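Local atomic coordinates of periplasmic cell division protein (SufI) (Aquifex aeolicus, PDB entry 6SYY), a protein that binds copper ions and, as a multicopper oxidase of a hyperthermophile, probably couples substrate oxidation to the reduction of dioxygen. Residues 439-444 with 489-494. Numbering follows the deposited sequence.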
loop_
_atom_site.group_PDB
_atom_site.type_symbol
_atom_site.label_atom_id
_atom_site.label_comp_id
_atom_site.label_asym_id
_atom_site.label_seq_id
_atom_site.Cartn_x
_atom_site.Cartn_y
_atom_site.Cartn_z
ATOM N N VAL A 439 5.905 -21.909 3.857
ATOM C CA VAL A 439 7.114 -21.374 4.468
ATOM C C VAL A 439 6.711 -20.439 5.595
ATOM O O VAL A 439 5.819 -19.600 5.427
ATOM C CB VAL A 439 7.993 -20.630 3.444
ATOM C CG1 VAL A 439 9.277 -20.143 4.101
ATOM C CG2 VAL A 439 8.301 -21.528 2.257
ATOM N N ILE A 440 7.357 -20.592 6.745
ATOM C CA ILE A 440 7.286 -19.613 7.819
ATOM C C ILE A 440 8.487 -18.694 7.675
ATOM O O ILE A 440 9.635 -19.137 7.783
ATOM C CB ILE A 440 7.266 -20.281 9.201
ATOM C CG1 ILE A 440 6.005 -21.134 9.366
ATOM C CG2 ILE A 440 7.356 -19.228 10.300
ATOM C CD1 ILE A 440 5.921 -21.840 10.705
ATOM N N ILE A 441 8.234 -17.421 7.409
ATOM C CA ILE A 441 9.292 -16.426 7.342
ATOM C C ILE A 441 9.390 -15.746 8.697
ATOM O O ILE A 441 8.373 -15.370 9.292
ATOM C CB ILE A 441 9.039 -15.412 6.216
ATOM C CG1 ILE A 441 9.143 -16.104 4.858
ATOM C CG2 ILE A 441 10.032 -14.265 6.298
ATOM C CD1 ILE A 441 9.073 -15.150 3.685
ATOM N N GLU A 442 10.613 -15.601 9.187
ATOM C CA GLU A 442 10.890 -15.091 10.523
ATOM C C GLU A 442 11.756 -13.848 10.370
ATOM O O GLU A 442 12.981 -13.948 10.231
ATOM C CB GLU A 442 11.579 -16.159 11.370
ATOM C CG GLU A 442 11.859 -15.747 12.793
ATOM C CD GLU A 442 12.431 -16.885 13.599
ATOM O OE1 GLU A 442 12.573 -17.989 13.030
ATOM O OE2 GLU A 442 12.735 -16.675 14.793
ATOM N N TYR A 443 11.121 -12.682 10.376
ATOM C CA TYR A 443 11.855 -11.429 10.346
ATOM C C TYR A 443 12.440 -11.151 11.722
ATOM O O TYR A 443 11.722 -11.181 12.727
ATOM C CB TYR A 443 10.946 -10.281 9.920
ATOM C CG TYR A 443 10.502 -10.336 8.477
ATOM C CD1 TYR A 443 11.425 -10.256 7.445
ATOM C CD2 TYR A 443 9.157 -10.440 8.147
ATOM C CE1 TYR A 443 11.023 -10.295 6.120
ATOM C CE2 TYR A 443 8.745 -10.478 6.829
ATOM C CZ TYR A 443 9.684 -10.405 5.818
ATOM O OH TYR A 443 9.283 -10.442 4.502
ATOM N N VAL A 444 13.743 -10.890 11.769
ATOM C CA VAL A 444 14.442 -10.551 13.004
ATOM C C VAL A 444 15.113 -9.205 12.785
ATOM O O VAL A 444 16.123 -9.117 12.076
ATOM C CB VAL A 444 15.468 -11.620 13.401
ATOM C CG1 VAL A 444 16.103 -11.267 14.732
ATOM C CG2 VAL A 444 14.816 -12.993 13.465
ATOM N N VAL A 489 9.043 -11.090 14.114
ATOM C CA VAL A 489 7.701 -11.362 13.618
ATOM C C VAL A 489 7.756 -12.637 12.788
ATOM O O VAL A 489 8.688 -12.831 12.000
ATOM C CB VAL A 489 7.156 -10.182 12.783
ATOM C CG1 VAL A 489 5.741 -10.463 12.294
ATOM C CG2 VAL A 489 7.190 -8.898 13.600
ATOM N N ARG A 490 6.771 -13.513 12.978
ATOM C CA ARG A 490 6.659 -14.756 12.222
ATOM C C ARG A 490 5.416 -14.706 11.343
ATOM O O ARG A 490 4.309 -14.460 11.838
ATOM C CB ARG A 490 6.609 -15.969 13.158
ATOM C CG ARG A 490 7.938 -16.279 13.854
ATOM C CD ARG A 490 7.797 -17.303 14.987
ATOM N NE ARG A 490 7.454 -18.643 14.514
ATOM C CZ ARG A 490 6.294 -19.253 14.754
ATOM N NH1 ARG A 490 5.354 -18.651 15.470
ATOM N NH2 ARG A 490 6.077 -20.474 14.281
ATOM N N ILE A 491 5.602 -14.930 10.042
ATOM C CA ILE A 491 4.505 -14.956 9.084
ATOM C C ILE A 491 4.514 -16.301 8.370
ATOM O O ILE A 491 5.523 -17.010 8.338
ATOM C CB ILE A 491 4.584 -13.802 8.063
ATOM C CG1 ILE A 491 5.833 -13.941 7.185
ATOM C CG2 ILE A 491 4.575 -12.452 8.770
ATOM C CD1 ILE A 491 5.926 -12.890 6.105
ATOM N N ALA A 492 3.366 -16.647 7.790
ATOM C CA ALA A 492 3.193 -17.896 7.060
ATOM C C ALA A 492 2.816 -17.588 5.619
ATOM O O ALA A 492 1.894 -16.804 5.374
ATOM C CB ALA A 492 2.117 -18.770 7.707
ATOM N N VAL A 493 3.519 -18.208 4.673
ATOM C CA VAL A 493 3.294 -17.990 3.247
ATOM C C VAL A 493 3.022 -19.334 2.588
ATOM O O VAL A 493 3.851 -20.251 2.671
ATOM C CB VAL A 493 4.489 -17.299 2.570
ATOM C CG1 VAL A 493 4.041 -16.606 1.285
ATOM C CG2 VAL A 493 5.157 -16.318 3.520
ATOM N N ASP A 494 1.869 -19.452 1.935
ATOM C CA ASP A 494 1.580 -20.594 1.071
ATOM C C ASP A 494 2.013 -20.204 -0.335
ATOM O O ASP A 494 1.314 -19.464 -1.033
ATOM C CB ASP A 494 0.103 -20.968 1.125
ATOM C CG ASP A 494 -0.238 -22.154 0.228
ATOM O OD1 ASP A 494 0.676 -22.715 -0.418
ATOM O OD2 ASP A 494 -1.427 -22.528 0.169
#
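Val-439, Ile-441 and Tyr-443 pair with Val-493, Ile-491 and Val-489 as the antiparallel hydrogen-bonded positions of two neighbouring strands, whose axes run at 153° and approach to 4.6 Å. Ile-491 N reaches Ile-441 O at 2.9 Å almost straight, whereas the return bond from Ile-441 N to Ile-491 O is bent to 137° at the hydrogen. That same Ile-491 O also takes a CA-H contact from Ile-440 CA at 3.2 Å.

On the face of these three pairs, Ile-491 reaches across. With CG1 between its backbone N and carbonyl carbon (chi1 65°), CG1 lies 3.7 Å from Ile-441 CB, and CD1 meets Tyr-443 CE2 at 3.8 Å. Tyr-443 and Val-489 pack on Val-481 and Val-483 of the facing sheet in this C-terminal cupredoxin domain; the tyrosine side chain is about 7 Å from that of copper ligand His-454. The other face carries the non-hydrogen-bonded pairs Ile-440 with Ala-492 and Glu-442 with Arg-490. Glu-442 CG meets Arg-490 CG at 4.1 Å, but their charged ends do not touch.

Six backbone bonds thus satisfy the N-H and C=O groups of the three hydrogen-bonded pairs within a largely buried, apolar contact, while Arg-490 NH1 finds its salt bridge at Glu-464 OE1 on strand 461-465.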